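Local coordinates for periplasmic binding protein/LacI transcriptional regulator (Clostridium phytofermentans, PDB 3BRS), which probably binds a sugar outside the cell membrane and delivers it for uptake, as periplasmic-type binding proteins of sugar transporters do, at residues Val24-Ala29 with Leu40-Pro45. Numbering follows the deposited sequence.
Sequences VLVEGA and LEFMAP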
ATOM      1  N   VAL A  24      -4.950   2.756  10.763  1.00 28.77           N
ATOM      2  CA  VAL A  24      -4.273   1.946  11.766  1.00 30.72           C
ATOM      3  C   VAL A  24      -2.763   2.226  11.887  1.00 31.93           C
ATOM      4  O   VAL A  24      -2.195   2.178  12.987  1.00 32.01           O
ATOM      5  CB  VAL A  24      -4.565   0.497  11.476  1.00 35.17           C
ATOM      6  CG1 VAL A  24      -3.659  -0.433  12.247  1.00 44.32           C
ATOM      7  CG2 VAL A  24      -6.064   0.203  11.801  1.00 41.45           C
ATOM      8  N   LEU A  25      -2.127   2.585  10.749  1.00 30.46           N
ATOM      9  CA  LEU A  25      -0.700   2.969  10.688  1.00 29.99           C
ATOM     10  C   LEU A  25      -0.525   4.157  11.601  1.00 29.27           C
ATOM     11  O   LEU A  25       0.412   4.249  12.403  1.00 31.64           O
ATOM     12  CB  LEU A  25      -0.359   3.359   9.259  1.00 29.34           C
ATOM     13  CG  LEU A  25       1.147   3.575   9.091  1.00 40.70           C
ATOM     14  CD1 LEU A  25       1.718   2.865   7.871  1.00 27.45           C
ATOM     15  CD2 LEU A  25       1.418   5.038   9.056  1.00 31.96           C
ATOM     16  N   VAL A  26      -1.444   5.082  11.501  1.00 25.69           N
ATOM     17  CA  VAL A  26      -1.415   6.299  12.342  1.00 24.10           C
ATOM     18  C   VAL A  26      -1.548   5.882  13.785  1.00 26.29           C
ATOM     19  O   VAL A  26      -0.778   6.343  14.627  1.00 30.12           O
ATOM     20  CB  VAL A  26      -2.564   7.242  11.896  1.00 23.10           C
ATOM     21  CG1 VAL A  26      -2.891   8.292  12.950  1.00 42.84           C
ATOM     22  CG2 VAL A  26      -2.144   7.950  10.618  1.00 40.80           C
ATOM     23  N   GLU A  27      -2.498   4.992  14.103  1.00 25.11           N
ATOM     24  CA  GLU A  27      -2.618   4.505  15.483  1.00 27.53           C
ATOM     25  C   GLU A  27      -1.396   3.875  15.964  1.00 29.85           C
ATOM     26  O   GLU A  27      -1.037   4.103  17.116  1.00 31.52           O
ATOM     27  CB  GLU A  27      -3.807   3.545  15.658  1.00 27.06           C
ATOM     28  CG  GLU A  27      -5.127   4.187  15.173  1.00 59.48           C
ATOM     29  CD  GLU A  27      -6.339   3.258  15.275  1.00 33.04           C
ATOM     30  OE1 GLU A  27      -6.729   2.671  14.222  1.00 61.29           O
ATOM     31  OE2 GLU A  27      -6.857   3.111  16.427  1.00 63.10           O
ATOM     32  N   GLY A  28      -0.705   3.068  15.128  1.00 31.32           N
ATOM     33  CA  GLY A  28       0.492   2.439  15.638  1.00 29.83           C
ATOM     34  C   GLY A  28       1.607   3.422  15.936  1.00 29.77           C
ATOM     35  O   GLY A  28       2.329   3.246  16.844  1.00 27.22           O
ATOM     36  N   ALA A  29       1.803   4.440  15.102  1.00 31.07           N
ATOM     37  CA  ALA A  29       2.844   5.405  15.316  1.00 28.01           C
ATOM     38  C   ALA A  29       2.473   6.337  16.506  1.00 28.80           C
ATOM     39  O   ALA A  29       3.314   6.707  17.345  1.00 28.34           O
ATOM     40  CB  ALA A  29       3.049   6.203  14.026  1.00 27.81           C
ATOM     41  N   LEU A  40       4.918  14.078  17.880  1.00 35.02           N
ATOM     42  CA  LEU A  40       4.639  13.515  16.524  1.00 36.57           C
ATOM     43  C   LEU A  40       3.537  14.344  15.851  1.00 35.46           C
ATOM     44  O   LEU A  40       2.414  14.440  16.379  1.00 32.56           O
ATOM     45  CB  LEU A  40       4.118  12.077  16.623  1.00 36.89           C
ATOM     46  CG  LEU A  40       4.475  10.943  15.621  1.00 46.12           C
ATOM     47  CD1 LEU A  40       3.388   9.879  15.591  1.00 28.88           C
ATOM     48  CD2 LEU A  40       4.958  11.324  14.185  1.00 33.36           C
ATOM     49  N   GLU A  41       3.856  14.953  14.700  1.00 35.38           N
ATOM     50  CA  GLU A  41       2.815  15.567  13.876  1.00 34.45           C
ATOM     51  C   GLU A  41       2.583  14.679  12.588  1.00 32.94           C
ATOM     52  O   GLU A  41       3.485  13.935  12.176  1.00 30.98           O
ATOM     53  CB  GLU A  41       3.164  17.059  13.581  1.00 33.62           C
ATOM     54  CG  GLU A  41       3.260  18.069  14.829  1.00 32.50           C
ATOM     55  CD  GLU A  41       3.833  19.504  14.466  1.00 37.44           C
ATOM     56  OE1 GLU A  41       4.465  19.694  13.356  1.00 31.43           O
ATOM     57  OE2 GLU A  41       3.631  20.492  15.296  1.00 41.10           O
ATOM     58  N   PHE A  42       1.362  14.714  12.000  1.00 33.09           N
ATOM     59  CA  PHE A  42       1.033  14.164  10.651  1.00 31.52           C
ATOM     60  C   PHE A  42       0.695  15.238   9.609  1.00 32.03           C
ATOM     61  O   PHE A  42       0.112  16.261   9.939  1.00 35.48           O
ATOM     62  CB  PHE A  42      -0.135  13.226  10.785  1.00 27.39           C
ATOM     63  CG  PHE A  42       0.143  12.081  11.692  1.00 34.55           C
ATOM     64  CD1 PHE A  42       0.676  10.877  11.173  1.00 35.99           C
ATOM     65  CD2 PHE A  42      -0.069  12.176  13.050  1.00 28.36           C
ATOM     66  CE1 PHE A  42       0.956   9.735  12.024  1.00 30.96           C
ATOM     67  CE2 PHE A  42       0.232  11.047  13.912  1.00 35.60           C
ATOM     68  CZ  PHE A  42       0.767   9.832  13.361  1.00 33.69           C
ATOM     69  N   MET A  43       1.140  15.052   8.387  1.00 28.86           N
ATOM     70  CA  MET A  43       0.899  15.983   7.301  1.00 33.63           C
ATOM     71  C   MET A  43       0.651  15.014   6.133  1.00 34.61           C
ATOM     72  O   MET A  43       1.359  14.050   6.058  1.00 34.85           O
ATOM     73  CB  MET A  43       2.161  16.851   6.981  1.00 33.97           C
ATOM     74  CG  MET A  43       2.795  17.648   8.190  1.00 46.65           C
ATOM     75  SD  MET A  43       4.188  18.715   7.680  1.00 34.01           S
ATOM     76  CE  MET A  43       3.685  19.920   6.466  1.00 36.11           C
ATOM     77  N   ALA A  44      -0.327  15.251   5.241  1.00 33.44           N
ATOM     78  CA  ALA A  44      -0.597  14.311   4.162  1.00 33.70           C
ATOM     79  C   ALA A  44      -1.436  15.094   3.184  1.00 35.80           C
ATOM     80  O   ALA A  44      -2.147  16.046   3.597  1.00 34.98           O
ATOM     81  CB  ALA A  44      -1.370  13.032   4.679  1.00 31.77           C
ATOM     82  N   PRO A  45      -1.317  14.760   1.881  1.00 35.21           N
ATOM     83  CA  PRO A  45      -2.257  15.389   0.911  1.00 32.74           C
ATOM     84  C   PRO A  45      -3.627  14.773   1.108  1.00 28.48           C
ATOM     85  O   PRO A  45      -3.848  13.873   2.014  1.00 26.18           O
ATOM     86  CB  PRO A  45      -1.715  14.948  -0.422  1.00 30.18           C
ATOM     87  CG  PRO A  45      -0.277  14.425  -0.101  1.00 39.01           C
ATOM     88  CD  PRO A  45      -0.366  13.858   1.209  1.00 32.21           C
TER
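Val26 and Ala29 of the helix face Phe42 and Leu40 of the strand, the two short segments running nearly antiparallel (165°) with their axes 10.7 Å apart at closest approach. The side-chain contacts are apolar and centre on the Phe42 ring, which reaches from the strand to the helix surface. Both methyls of Val26 come down on the same face: CG1, nearer the centre on the CZ side, makes a CH-pi contact 4.3 Å from the Phe42 ring centroid, while CG2 lies beyond the rim, 3.8 Å from Phe42 CE1. A chi1 of 162° sets Val26 CG1 opposite the backbone N and CG2 opposite the carbonyl carbon, turning both to the ring. Ala29, one turn further along the helix, approaches this ring at its edge, its CB 4.3 Å from Phe42 CZ. That methyl also packs against Leu40, whose CD1 is 4.0 Å from Ala29 CB and in van der Waals contact with the backbone carbonyl, 3.6 Å from Ala29 O, so Ala29 bridges the two strand side chains. Helix 20-36 and strand 39-42 complete a beta-alpha-beta unit begun by strand 7-11, the helix packing on the edge of the parallel sheet in one of two alpha/beta lobes, as in periplasmic binding proteins. Leu40 and Phe42 also touch Cys10 of strand 7-11, Ala29 packs on Val254 of helix 246-262, and Met43 on Leu57 and Glu60 of helix 51-63.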